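Conserved exported protein (Bacteroides fragilis, PDB 3CLW) is of unknown function but probably hydrolyses O-glycosidic bonds. Local coordinates at residues Thr129-Ser139 and Ile150-Phe160; Val70-Glu78 and Trp89-Ser97. One frame throughout, in Å; residues are numbered along the deposited sequence.

Contact 1: Thr129-Ser139 and Ile150-Phe160; sequences TNSAPYFMTRS and INLQNDKFDDF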
loop_
_atom_site.group_PDB
_atom_site.type_symbol
_atom_site.label_atom_id
_atom_site.label_comp_id
_atom_site.label_asym_id
_atom_site.label_seq_id
_atom_site.Cartn_x
_atom_site.Cartn_y
_atom_site.Cartn_z
ATOM N N THR A 129 -5.695 0.096 12.282
ATOM C CA THR A 129 -5.854 1.116 13.297
ATOM C C THR A 129 -4.559 1.908 13.489
ATOM O O THR A 129 -3.424 1.365 13.381
ATOM C CB THR A 129 -6.244 0.538 14.677
ATOM O OG1 THR A 129 -5.476 -0.660 14.938
ATOM C CG2 THR A 129 -7.711 0.236 14.745
ATOM N N ASN A 130 -4.783 3.198 13.768
ATOM C CA ASN A 130 -3.800 4.180 14.125
ATOM C C ASN A 130 -3.767 4.432 15.629
ATOM O O ASN A 130 -2.819 5.011 16.157
ATOM C CB ASN A 130 -4.115 5.488 13.426
ATOM C CG ASN A 130 -3.696 5.469 12.006
ATOM O OD1 ASN A 130 -2.723 4.781 11.640
ATOM N ND2 ASN A 130 -4.426 6.200 11.169
ATOM N N SER A 131 -4.804 3.991 16.312
ATOM C CA SER A 131 -4.826 4.058 17.762
ATOM C C SER A 131 -5.886 3.087 18.222
ATOM O O SER A 131 -6.808 2.735 17.450
ATOM C CB SER A 131 -5.140 5.500 18.247
ATOM O OG SER A 131 -5.572 5.553 19.606
ATOM N N ALA A 132 -5.743 2.646 19.470
ATOM C CA ALA A 132 -6.787 1.928 20.175
ATOM C C ALA A 132 -7.838 2.958 20.523
ATOM O O ALA A 132 -7.538 4.144 20.548
ATOM C CB ALA A 132 -6.212 1.244 21.438
ATOM N N PRO A 133 -9.083 2.517 20.762
ATOM C CA PRO A 133 -10.157 3.459 21.111
ATOM C C PRO A 133 -9.732 4.405 22.234
ATOM O O PRO A 133 -9.037 3.973 23.148
ATOM C CB PRO A 133 -11.323 2.544 21.520
ATOM C CG PRO A 133 -11.089 1.301 20.727
ATOM C CD PRO A 133 -9.579 1.128 20.670
ATOM N N TYR A 134 -10.111 5.690 22.138
ATOM C CA TYR A 134 -9.593 6.673 23.089
ATOM C C TYR A 134 -9.684 6.232 24.567
ATOM O O TYR A 134 -8.770 6.472 25.342
ATOM C CB TYR A 134 -10.210 8.060 22.880
ATOM C CG TYR A 134 -11.678 8.140 23.079
ATOM C CD1 TYR A 134 -12.574 7.767 22.050
ATOM C CD2 TYR A 134 -12.210 8.605 24.269
ATOM C CE1 TYR A 134 -13.937 7.850 22.217
ATOM C CE2 TYR A 134 -13.594 8.666 24.448
ATOM C CZ TYR A 134 -14.440 8.301 23.427
ATOM O OH TYR A 134 -15.826 8.395 23.596
ATOM N N PHE A 135 -10.788 5.605 24.928
ATOM C CA PHE A 135 -11.077 5.227 26.297
ATOM C C PHE A 135 -10.258 4.039 26.828
ATOM O O PHE A 135 -10.360 3.707 28.009
ATOM C CB PHE A 135 -12.590 4.960 26.469
ATOM C CG PHE A 135 -13.195 4.101 25.377
ATOM C CD1 PHE A 135 -13.796 4.691 24.261
ATOM C CD2 PHE A 135 -13.162 2.697 25.465
ATOM C CE1 PHE A 135 -14.354 3.919 23.268
ATOM C CE2 PHE A 135 -13.717 1.921 24.467
ATOM C CZ PHE A 135 -14.305 2.536 23.367
ATOM N N MET A 136 -9.464 3.403 25.965
ATOM C CA MET A 136 -8.604 2.276 26.330
ATOM C C MET A 136 -7.180 2.772 26.501
ATOM O O MET A 136 -6.311 2.010 26.873
ATOM C CB MET A 136 -8.547 1.229 25.191
ATOM C CG MET A 136 -9.794 0.359 25.010
ATOM S SD MET A 136 -9.507 -1.151 24.037
ATOM C CE MET A 136 -11.195 -1.484 23.821
ATOM N N THR A 137 -6.921 4.020 26.133
ATOM C CA THR A 137 -5.534 4.482 26.028
ATOM C C THR A 137 -5.032 4.995 27.377
ATOM O O THR A 137 -5.828 5.159 28.303
ATOM C CB THR A 137 -5.406 5.587 24.985
ATOM O OG1 THR A 137 -6.189 6.708 25.401
ATOM C CG2 THR A 137 -5.884 5.096 23.609
ATOM N N ARG A 138 -3.712 5.173 27.498
ATOM C CA ARG A 138 -3.113 5.758 28.701
ATOM C C ARG A 138 -3.415 7.273 28.812
ATOM O O ARG A 138 -3.617 7.780 29.910
ATOM C CB ARG A 138 -1.604 5.445 28.785
ATOM C CG ARG A 138 -1.320 3.964 29.179
ATOM C CD ARG A 138 0.145 3.612 29.382
ATOM N NE ARG A 138 0.967 3.825 28.180
ATOM C CZ ARG A 138 1.771 4.878 27.986
ATOM N NH1 ARG A 138 1.878 5.816 28.909
ATOM N NH2 ARG A 138 2.489 4.990 26.872
ATOM N N SER A 139 -3.497 7.968 27.670
ATOM C CA SER A 139 -3.663 9.408 27.653
ATOM C C SER A 139 -5.121 9.864 27.617
ATOM O O SER A 139 -5.404 11.068 27.623
ATOM C CB SER A 139 -2.852 10.022 26.515
ATOM O OG SER A 139 -3.303 9.568 25.257
ATOM N N ILE A 150 3.388 1.624 24.106
ATOM C CA ILE A 150 2.113 1.776 23.418
ATOM C C ILE A 150 1.167 2.603 24.264
ATOM O O ILE A 150 1.110 2.424 25.484
ATOM C CB ILE A 150 1.518 0.385 23.098
ATOM C CG1 ILE A 150 0.334 0.488 22.112
ATOM C CG2 ILE A 150 1.218 -0.411 24.419
ATOM C CD1 ILE A 150 -0.099 -0.843 21.492
ATOM N N ASN A 151 0.459 3.540 23.624
ATOM C CA ASN A 151 -0.586 4.293 24.311
ATOM C C ASN A 151 -1.863 3.428 24.454
ATOM O O ASN A 151 -2.898 3.695 23.817
ATOM C CB ASN A 151 -0.867 5.626 23.593
ATOM C CG ASN A 151 -1.929 6.466 24.289
ATOM O OD1 ASN A 151 -1.953 6.571 25.526
ATOM N ND2 ASN A 151 -2.820 7.084 23.496
ATOM N N LEU A 152 -1.740 2.376 25.252
ATOM C CA LEU A 152 -2.808 1.410 25.516
ATOM C C LEU A 152 -2.602 0.863 26.917
ATOM O O LEU A 152 -1.493 0.560 27.318
ATOM C CB LEU A 152 -2.812 0.265 24.483
ATOM C CG LEU A 152 -3.791 -0.890 24.688
ATOM C CD1 LEU A 152 -5.238 -0.460 24.480
ATOM C CD2 LEU A 152 -3.466 -2.025 23.766
ATOM N N GLN A 153 -3.676 0.773 27.682
ATOM C CA GLN A 153 -3.543 0.316 29.039
ATOM C C GLN A 153 -3.130 -1.157 29.091
ATOM O O GLN A 153 -3.437 -1.943 28.174
ATOM C CB GLN A 153 -4.822 0.622 29.806
ATOM C CG GLN A 153 -4.964 2.096 30.014
ATOM C CD GLN A 153 -6.217 2.460 30.753
ATOM O OE1 GLN A 153 -7.267 1.846 30.566
ATOM N NE2 GLN A 153 -6.113 3.462 31.622
ATOM N N ASN A 154 -2.403 -1.507 30.151
ATOM C CA ASN A 154 -1.730 -2.807 30.280
ATOM C C ASN A 154 -2.637 -4.010 30.251
ATOM O O ASN A 154 -2.198 -5.103 29.918
ATOM C CB ASN A 154 -0.941 -2.860 31.603
ATOM C CG ASN A 154 0.514 -2.661 31.401
ATOM O OD1 ASN A 154 1.052 -2.977 30.322
ATOM N ND2 ASN A 154 1.198 -2.143 32.435
ATOM N N ASP A 155 -3.876 -3.829 30.662
ATOM C CA ASP A 155 -4.826 -4.915 30.670
ATOM C C ASP A 155 -5.831 -4.800 29.521
ATOM O O ASP A 155 -6.884 -5.423 29.577
ATOM C CB ASP A 155 -5.576 -4.906 31.995
ATOM C CG ASP A 155 -6.441 -3.668 32.163
ATOM O OD1 ASP A 155 -6.129 -2.621 31.537
ATOM O OD2 ASP A 155 -7.434 -3.743 32.912
ATOM N N LYS A 156 -5.529 -3.982 28.513
ATOM C CA LYS A 156 -6.464 -3.775 27.392
ATOM C C LYS A 156 -5.973 -4.308 26.036
ATOM O O LYS A 156 -6.545 -3.984 24.990
ATOM C CB LYS A 156 -6.906 -2.295 27.264
ATOM C CG LYS A 156 -7.342 -1.601 28.553
ATOM C CD LYS A 156 -8.731 -2.008 29.035
ATOM C CE LYS A 156 -9.334 -0.924 29.954
ATOM N NZ LYS A 156 -8.463 -0.511 31.127
ATOM N N PHE A 157 -4.913 -5.103 26.036
ATOM C CA PHE A 157 -4.459 -5.735 24.813
ATOM C C PHE A 157 -5.513 -6.729 24.385
ATOM O O PHE A 157 -5.815 -6.819 23.204
ATOM C CB PHE A 157 -3.098 -6.407 24.946
ATOM C CG PHE A 157 -1.930 -5.446 25.090
ATOM C CD1 PHE A 157 -1.770 -4.665 26.240
ATOM C CD2 PHE A 157 -0.985 -5.330 24.089
ATOM C CE1 PHE A 157 -0.643 -3.798 26.384
ATOM C CE2 PHE A 157 0.129 -4.464 24.227
ATOM C CZ PHE A 157 0.296 -3.710 25.382
ATOM N N ASP A 158 -6.120 -7.434 25.332
ATOM C CA ASP A 158 -7.187 -8.362 24.976
ATOM C C ASP A 158 -8.479 -7.645 24.535
ATOM O O ASP A 158 -9.083 -8.036 23.535
ATOM C CB ASP A 158 -7.437 -9.384 26.090
ATOM C CG ASP A 158 -7.907 -8.746 27.381
ATOM O OD1 ASP A 158 -7.457 -7.636 27.749
ATOM O OD2 ASP A 158 -8.743 -9.368 28.044
ATOM N N ASP A 159 -8.874 -6.599 25.270
ATOM C CA ASP A 159 -10.017 -5.754 24.907
ATOM C C ASP A 159 -9.870 -5.177 23.487
ATOM O O ASP A 159 -10.814 -5.223 22.685
ATOM C CB ASP A 159 -10.195 -4.597 25.908
ATOM C CG ASP A 159 -10.327 -5.076 27.331
ATOM O OD1 ASP A 159 -11.435 -5.047 27.872
ATOM O OD2 ASP A 159 -9.327 -5.504 27.912
ATOM N N PHE A 160 -8.696 -4.634 23.196
ATOM C CA PHE A 160 -8.430 -4.063 21.892
ATOM C C PHE A 160 -8.481 -5.146 20.804
ATOM O O PHE A 160 -9.180 -4.982 19.790
ATOM C CB PHE A 160 -7.116 -3.277 21.900
ATOM C CG PHE A 160 -6.797 -2.580 20.610
ATOM C CD1 PHE A 160 -7.807 -2.047 19.808
ATOM C CD2 PHE A 160 -5.467 -2.429 20.215
ATOM C CE1 PHE A 160 -7.507 -1.396 18.606
ATOM C CE2 PHE A 160 -5.140 -1.756 19.022
ATOM C CZ PHE A 160 -6.189 -1.234 18.205
HETATM O O HOH W 1 -2.843 6.294 20.677
HETATM O O HOH W 2 -3.079 3.444 20.986
HETATM O O HOH W 3 -10.276 2.180 30.275
#
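Thr137 and Leu152 bring the backbones of 129-139 and 150-160 within 4.1 Å, CA to CA, where one direct bond joins the two main chains: Gln153 N gives its hydrogen to Met136 O (3.0 Å). A 3-10 turn at 134-136 meets the loop that leads into helix 157-173, with a water linking Ala132 N to Asn151 O.

Asn151, centre of an inverse gamma turn, swings its CG anti to the backbone N (chi1 -179°) and thrusts the amide towards segment 129-139. OD1 takes the N-H of Ser139 on a lone pair in the amide plane, while ND2 reaches Ser139 OG in a weak bond; that hydroxyl also bonds Val143 O. Arg138 arrives side-on, NE (3.0 Å) and NH2 (3.2 Å) both gripping Ile150 O from one face of its carbonyl plane, and a salt bridge from NH1 to Asp146 steadies the guanidinium.

In this TIM-barrel fold the segments are the two ends of the beta-alpha loop that runs from strand 125-128 into helix 157-173, the second including the helix's first turn, on which the apolar half of the first packs. Ala132 CB sits squarely over the Phe160 ring, 3.8 Å from the centroid, small enough to sit over the ring centre and still touch Leu152 CD1. Thr129 OG1, bonded to Pro183 O, meets the ring edge at CZ. Unbranched and flexible, Met136 lays SD against Phe160 CB (3.8 Å).

Contact 2: Val70-Glu78 and Trp89-Ser97; sequences VNIGAGSYE and WNRTECFLS
The main chain of 70-78 leaves strand 68-71 and turns past 89-97, which is extended only around Arg91-Cys94, nearest at Gly75 and Cys94 (CA to CA 4.2 Å), with Tyr77 N bonded to Thr92 O (2.9 Å).

The hydroxyls of Thr92 and Ser76 each accept backbone N-H groups from across the contact. With OG1 between its own N and carbonyl carbon (chi1 67°), Thr92 accepts the N-H of Ala74 at 2.8 Å and, weakly, that of Gly75; Ser76 OG accepts from Thr92 N at 3.1 Å. Both hydroxyls also bond Glu198 OE1, so one carboxylate oxygen is shared by both. Gly73 suits its place because a side chain would run into Glu93 O and Thr92 CB; its bare CA lies 3.4 Å from Thr92 CB and makes a CA-H...O contact with Glu93 O. Glu78, bent at chi2 (89°), curls its carboxylate back to take Cys94 N on the syn side of OE2 in a nearly straight bond (174°); a salt bridge from OE2 to Lys106 probably offsets its charge. Beyond this polar core, Ile72 CD1 meets the Phe95 ring at its edge, 4.0 Å from CE2.

Such a long loop, folded back on the residues that leave its strand, is a beta-alpha loop of the TIM barrel, here running from strand 68-71 to helix 108-119.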
loop_
_atom_site.group_PDB
_atom_site.type_symbol
_atom_site.label_atom_id
_atom_site.label_comp_id
_atom_site.label_asym_id
_atom_site.label_seq_id
_atom_site.Cartn_x
_atom_site.Cartn_y
_atom_site.Cartn_z
ATOM N N VAL A 70 -8.914 -0.319 5.060
ATOM C CA VAL A 70 -9.928 0.415 5.805
ATOM C C VAL A 70 -9.421 0.834 7.210
ATOM O O VAL A 70 -9.006 -0.013 8.018
ATOM C CB VAL A 70 -11.234 -0.427 5.890
ATOM C CG1 VAL A 70 -12.307 0.259 6.771
ATOM C CG2 VAL A 70 -11.750 -0.684 4.496
ATOM N N ASN A 71 -9.450 2.136 7.475
ATOM C CA ASN A 71 -9.072 2.691 8.771
ATOM C C ASN A 71 -10.214 2.551 9.775
ATOM O O ASN A 71 -11.188 3.315 9.755
ATOM C CB ASN A 71 -8.687 4.186 8.632
ATOM C CG ASN A 71 -8.110 4.782 9.934
ATOM O OD1 ASN A 71 -8.206 5.976 10.164
ATOM N ND2 ASN A 71 -7.539 3.954 10.778
ATOM N N ILE A 72 -10.075 1.565 10.657
ATOM C CA ILE A 72 -10.994 1.386 11.753
ATOM C C ILE A 72 -10.702 2.504 12.754
ATOM O O ILE A 72 -9.579 2.634 13.268
ATOM C CB ILE A 72 -10.848 -0.021 12.374
ATOM C CG1 ILE A 72 -11.181 -1.106 11.320
ATOM C CG2 ILE A 72 -11.717 -0.161 13.598
ATOM C CD1 ILE A 72 -12.586 -1.015 10.701
ATOM N N GLY A 73 -11.711 3.338 12.982
ATOM C CA GLY A 73 -11.572 4.502 13.840
ATOM C C GLY A 73 -11.402 4.229 15.332
ATOM O O GLY A 73 -11.840 3.209 15.856
ATOM N N ALA A 74 -10.816 5.200 16.013
ATOM C CA ALA A 74 -10.404 5.082 17.403
ATOM C C ALA A 74 -11.200 6.100 18.201
ATOM O O ALA A 74 -11.041 6.206 19.420
ATOM C CB ALA A 74 -8.891 5.339 17.521
ATOM N N GLY A 75 -12.051 6.865 17.501
ATOM C CA GLY A 75 -13.004 7.758 18.140
ATOM C C GLY A 75 -12.477 9.129 18.514
ATOM O O GLY A 75 -12.988 9.772 19.427
ATOM N N SER A 76 -11.455 9.599 17.825
ATOM C CA SER A 76 -11.011 10.949 18.065
ATOM C C SER A 76 -12.124 11.967 17.695
ATOM O O SER A 76 -12.103 13.099 18.138
ATOM C CB SER A 76 -9.732 11.239 17.284
ATOM O OG SER A 76 -9.877 10.923 15.925
ATOM N N TYR A 77 -13.105 11.537 16.915
ATOM C CA TYR A 77 -14.255 12.373 16.614
ATOM C C TYR A 77 -15.210 12.493 17.809
ATOM O O TYR A 77 -15.564 13.604 18.199
ATOM C CB TYR A 77 -15.002 11.885 15.357
ATOM C CG TYR A 77 -16.281 12.665 15.104
ATOM C CD1 TYR A 77 -16.244 13.885 14.425
ATOM C CD2 TYR A 77 -17.525 12.199 15.565
ATOM C CE1 TYR A 77 -17.398 14.617 14.185
ATOM C CE2 TYR A 77 -18.674 12.925 15.347
ATOM C CZ TYR A 77 -18.608 14.155 14.644
ATOM O OH TYR A 77 -19.772 14.914 14.389
ATOM N N GLU A 78 -15.663 11.373 18.382
ATOM C CA GLU A 78 -16.496 11.444 19.610
ATOM C C GLU A 78 -15.756 12.159 20.764
ATOM O O GLU A 78 -16.382 12.776 21.599
ATOM C CB GLU A 78 -16.906 10.045 20.110
ATOM C CG GLU A 78 -17.910 9.292 19.249
ATOM C CD GLU A 78 -17.240 8.447 18.167
ATOM O OE1 GLU A 78 -16.043 8.707 17.842
ATOM O OE2 GLU A 78 -17.914 7.516 17.650
ATOM N N TRP A 89 -10.704 16.817 9.250
ATOM C CA TRP A 89 -10.442 15.797 8.233
ATOM C C TRP A 89 -10.028 14.439 8.840
ATOM O O TRP A 89 -10.446 13.375 8.377
ATOM C CB TRP A 89 -9.313 16.261 7.328
ATOM C CG TRP A 89 -9.693 17.212 6.225
ATOM C CD1 TRP A 89 -9.359 18.545 6.130
ATOM C CD2 TRP A 89 -10.439 16.895 5.043
ATOM N NE1 TRP A 89 -9.871 19.073 4.960
ATOM C CE2 TRP A 89 -10.529 18.084 4.272
ATOM C CE3 TRP A 89 -11.052 15.719 4.557
ATOM C CZ2 TRP A 89 -11.190 18.125 3.043
ATOM C CZ3 TRP A 89 -11.699 15.760 3.337
ATOM C CH2 TRP A 89 -11.769 16.957 2.596
ATOM N N ASN A 90 -9.173 14.507 9.866
ATOM C CA ASN A 90 -8.383 13.361 10.304
ATOM C C ASN A 90 -8.912 12.666 11.549
ATOM O O ASN A 90 -8.301 11.703 12.020
ATOM C CB ASN A 90 -6.937 13.781 10.515
ATOM C CG ASN A 90 -6.270 14.229 9.229
ATOM O OD1 ASN A 90 -6.855 14.177 8.166
ATOM N ND2 ASN A 90 -5.049 14.669 9.334
ATOM N N ARG A 91 -10.037 13.160 12.066
ATOM C CA ARG A 91 -10.749 12.535 13.177
ATOM C C ARG A 91 -11.539 11.341 12.665
ATOM O O ARG A 91 -11.982 11.332 11.507
ATOM C CB ARG A 91 -11.714 13.541 13.823
ATOM C CG ARG A 91 -11.021 14.482 14.801
ATOM C CD ARG A 91 -11.921 15.659 15.179
ATOM N NE ARG A 91 -11.125 16.715 15.786
ATOM C CZ ARG A 91 -11.366 18.023 15.643
ATOM N NH1 ARG A 91 -12.385 18.489 14.901
ATOM N NH2 ARG A 91 -10.565 18.860 16.241
ATOM N N THR A 92 -11.708 10.337 13.526
ATOM C CA THR A 92 -12.447 9.116 13.175
ATOM C C THR A 92 -13.512 8.833 14.214
ATOM O O THR A 92 -13.303 9.103 15.406
ATOM C CB THR A 92 -11.505 7.847 13.088
ATOM O OG1 THR A 92 -10.991 7.515 14.393
ATOM C CG2 THR A 92 -10.326 8.091 12.179
ATOM N N GLU A 93 -14.637 8.280 13.790
ATOM C CA GLU A 93 -15.560 7.709 14.732
ATOM C C GLU A 93 -15.033 6.373 15.302
ATOM O O GLU A 93 -14.006 5.866 14.862
ATOM C CB GLU A 93 -16.921 7.481 14.071
ATOM C CG GLU A 93 -17.557 8.772 13.558
ATOM C CD GLU A 93 -18.834 8.509 12.837
ATOM O OE1 GLU A 93 -18.782 8.011 11.699
ATOM O OE2 GLU A 93 -19.890 8.761 13.443
ATOM N N CYS A 94 -15.716 5.829 16.302
ATOM C CA CYS A 94 -15.368 4.507 16.808
ATOM C C CYS A 94 -16.656 3.704 16.926
ATOM O O CYS A 94 -17.637 4.177 17.526
ATOM C CB CYS A 94 -14.628 4.583 18.175
ATOM S SG CYS A 94 -13.935 3.005 18.727
ATOM N N PHE A 95 -16.650 2.483 16.391
ATOM C CA PHE A 95 -17.812 1.584 16.570
ATOM C C PHE A 95 -18.136 1.313 18.052
ATOM O O PHE A 95 -19.301 1.131 18.403
ATOM C CB PHE A 95 -17.618 0.236 15.848
ATOM C CG PHE A 95 -17.436 0.351 14.344
ATOM C CD1 PHE A 95 -18.312 1.102 13.577
ATOM C CD2 PHE A 95 -16.375 -0.299 13.711
ATOM C CE1 PHE A 95 -18.149 1.172 12.171
ATOM C CE2 PHE A 95 -16.196 -0.226 12.311
ATOM C CZ PHE A 95 -17.075 0.518 11.553
ATOM N N LEU A 96 -17.110 1.284 18.898
ATOM C CA LEU A 96 -17.287 0.961 20.301
ATOM C C LEU A 96 -17.255 2.229 21.139
ATOM O O LEU A 96 -16.460 3.126 20.892
ATOM C CB LEU A 96 -16.205 -0.033 20.789
ATOM C CG LEU A 96 -16.072 -0.404 22.272
ATOM C CD1 LEU A 96 -17.291 -1.165 22.751
ATOM C CD2 LEU A 96 -14.820 -1.287 22.462
ATOM N N SER A 97 -18.120 2.275 22.139
ATOM C CA SER A 97 -18.177 3.394 23.043
ATOM C C SER A 97 -17.734 3.003 24.472
ATOM O O SER A 97 -17.657 1.817 24.822
ATOM C CB SER A 97 -19.590 4.021 23.020
ATOM O OG SER A 97 -20.531 3.084 23.477
HETATM O O HOH W 4 -14.333 1.973 14.864
#

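Overall arrangement
From the N terminus, the chain runs along strand 68-71 into contact 2, which closes the loop between Glu78 and Trp89 before the chain reaches helix 108-119. Strand 125-128, parallel to strand 68-71 and paired with it, then leads into contact 1, closing the next loop between Ser139 and Ile150 just ahead of helix 157-173. The contacts therefore follow in series, neither nesting nor crossing, with centres about 13 Å apart. They also touch: Tyr134 N probably hydrogen-bonds Ala74 O, Ser131 O packs on Ala74 CB, and Phe135 CE1 lies against Leu96 O. Two successive barrel loops are thus joined, and Phe163 of helix 157-173 touches both Pro133 and Ile72.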